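Oxidoreductase, zinc-binding dehydrogenase family (Myxococcus xanthus, PDB 5K1S) is a medium-chain, zinc-containing reductase that takes part in an alternative route for making isovaleryl coenzyme A. Local coordinates at residues G150-P153 / A154-W158. Numbering follows the deposited sequence.
Sequences GRVP and ASLPW
Val152 lays its CG1 methyl against the side chain of Leu156, meeting its CB at 4.0 Å and its CD2 methyl at 4.1 Å, and the two side chains cross at about a right angle. CG1 points at this partner because it stands anti to the backbone N (chi1 -179°). The chain between them folds back in a type I beta turn from Pro153 to Leu156, closed by the bond from Leu156 N to Pro153 O, 3.0 Å long and fairly straight at 158°. The backbone of Ala154 and Ser155 makes the bend, and a small and a polar residue fit its exposed surface. Pro153 supplies the acceptor carbonyl and also touches Leu156, its CD 4.3 Å from the Leu156 CD2. Branched and apolar, Val152 and Leu156 are the buried members, both resting on Ala161 of helix 158-161, while Leu318 of helix 311-323 touches Val152 and Pro153. Pro157 then takes the N-cap position, where its lack of an N-H costs little, and Trp158 starts the helix with its ring stacked on His52. The arrangement is a type I turn in the loop between strand 149-151 and helix 158-161, probably in the catalytic, GroES-like domain of the medium-chain reductase fold.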
ATOM      1  N   GLY A 150       6.231   2.416  27.448  1.00 55.72           N
ATOM      2  CA  GLY A 150       7.439   1.752  26.998  1.00 57.99           C
ATOM      3  C   GLY A 150       8.529   1.888  28.040  1.00 59.02           C
ATOM      4  O   GLY A 150       8.490   2.817  28.851  1.00 57.84           O
ATOM      5  N   ARG A 151       9.508   0.988  28.034  1.00 55.05           N
ATOM      6  CA  ARG A 151      10.524   0.933  29.078  1.00 56.43           C
ATOM      7  C   ARG A 151      11.777   1.679  28.643  1.00 57.99           C
ATOM      8  O   ARG A 151      12.329   1.410  27.570  1.00 59.46           O
ATOM      9  CB  ARG A 151      10.860  -0.517  29.423  1.00 58.20           C
ATOM     10  CG  ARG A 151       9.665  -1.280  29.952  1.00 57.47           C
ATOM     11  CD  ARG A 151      10.049  -2.614  30.548  1.00 60.16           C
ATOM     12  NE  ARG A 151       8.930  -3.207  31.275  1.00 59.87           N
ATOM     13  CZ  ARG A 151       8.615  -2.917  32.534  1.00 59.41           C
ATOM     14  NH1 ARG A 151       9.332  -2.039  33.223  1.00 59.20           N
ATOM     15  NH2 ARG A 151       7.575  -3.506  33.107  1.00 59.27           N
ATOM     16  N   VAL A 152      12.223   2.608  29.481  1.00 62.66           N
ATOM     17  CA  VAL A 152      13.382   3.443  29.187  1.00 64.22           C
ATOM     18  C   VAL A 152      14.606   2.791  29.824  1.00 67.09           C
ATOM     19  O   VAL A 152      14.638   2.642  31.056  1.00 67.06           O
ATOM     20  CB  VAL A 152      13.190   4.869  29.717  1.00 62.49           C
ATOM     21  CG1 VAL A 152      14.403   5.733  29.386  1.00 64.23           C
ATOM     22  CG2 VAL A 152      11.917   5.479  29.142  1.00 59.70           C
ATOM     23  N   PRO A 153      15.616   2.394  29.050  1.00 65.56           N
ATOM     24  CA  PRO A 153      16.836   1.859  29.666  1.00 67.87           C
ATOM     25  C   PRO A 153      17.451   2.868  30.623  1.00 68.24           C
ATOM     26  O   PRO A 153      17.385   4.081  30.412  1.00 67.32           O
ATOM     27  CB  PRO A 153      17.754   1.588  28.469  1.00 69.77           C
ATOM     28  CG  PRO A 153      16.837   1.455  27.302  1.00 68.52           C
ATOM     29  CD  PRO A 153      15.692   2.378  27.578  1.00 66.01           C
ATOM     30  N   ALA A 154      18.052   2.349  31.695  1.00 64.66           N
ATOM     31  CA  ALA A 154      18.673   3.220  32.686  1.00 65.37           C
ATOM     32  C   ALA A 154      19.776   4.077  32.082  1.00 66.85           C
ATOM     33  O   ALA A 154      20.099   5.133  32.636  1.00 67.11           O
ATOM     34  CB  ALA A 154      19.234   2.386  33.837  1.00 67.62           C
ATOM     35  N   SER A 155      20.351   3.653  30.959  1.00 75.82           N
ATOM     36  CA  SER A 155      21.438   4.381  30.320  1.00 77.40           C
ATOM     37  C   SER A 155      20.956   5.541  29.460  1.00 76.07           C
ATOM     38  O   SER A 155      21.792   6.246  28.883  1.00 77.26           O
ATOM     39  CB  SER A 155      22.265   3.422  29.460  1.00 79.43           C
ATOM     40  OG  SER A 155      23.337   4.097  28.822  1.00 81.03           O
ATOM     41  N   LEU A 156      19.646   5.763  29.362  1.00 65.95           N
ATOM     42  CA  LEU A 156      19.096   6.756  28.448  1.00 64.50           C
ATOM     43  C   LEU A 156      18.585   7.955  29.232  1.00 62.57           C
ATOM     44  O   LEU A 156      17.672   7.792  30.056  1.00 60.83           O
ATOM     45  CB  LEU A 156      17.969   6.142  27.617  1.00 62.98           C
ATOM     46  CG  LEU A 156      17.413   6.978  26.463  1.00 61.63           C
ATOM     47  CD1 LEU A 156      18.485   7.284  25.432  1.00 63.82           C
ATOM     48  CD2 LEU A 156      16.252   6.249  25.810  1.00 60.07           C
ATOM     49  N   PRO A 157      19.115   9.160  29.026  1.00 67.07           N
ATOM     50  CA  PRO A 157      18.588  10.324  29.747  1.00 65.73           C
ATOM     51  C   PRO A 157      17.152  10.631  29.351  1.00 62.56           C
ATOM     52  O   PRO A 157      16.660  10.219  28.298  1.00 61.59           O
ATOM     53  CB  PRO A 157      19.533  11.459  29.336  1.00 67.38           C
ATOM     54  CG  PRO A 157      20.132  11.012  28.053  1.00 68.52           C
ATOM     55  CD  PRO A 157      20.244   9.524  28.152  1.00 69.15           C
ATOM     56  N   TRP A 158      16.479  11.384  30.224  1.00 56.74           N
ATOM     57  CA  TRP A 158      15.057  11.654  30.036  1.00 53.83           C
ATOM     58  C   TRP A 158      14.803  12.445  28.758  1.00 52.77           C
ATOM     59  O   TRP A 158      13.896  12.118  27.984  1.00 50.87           O
ATOM     60  CB  TRP A 158      14.503  12.407  31.248  1.00 53.57           C
ATOM     61  CG  TRP A 158      14.547  11.618  32.520  1.00 54.78           C
ATOM     62  CD1 TRP A 158      15.308  11.882  33.623  1.00 56.78           C
ATOM     63  CD2 TRP A 158      13.800  10.434  32.822  1.00 54.23           C
ATOM     64  NE1 TRP A 158      15.077  10.938  34.593  1.00 57.46           N
ATOM     65  CE2 TRP A 158      14.157  10.037  34.127  1.00 55.96           C
ATOM     66  CE3 TRP A 158      12.864   9.673  32.116  1.00 52.61           C
ATOM     67  CZ2 TRP A 158      13.612   8.912  34.740  1.00 56.09           C
ATOM     68  CZ3 TRP A 158      12.323   8.555  32.727  1.00 52.81           C
ATOM     69  CH2 TRP A 158      12.700   8.186  34.026  1.00 54.52           C
TER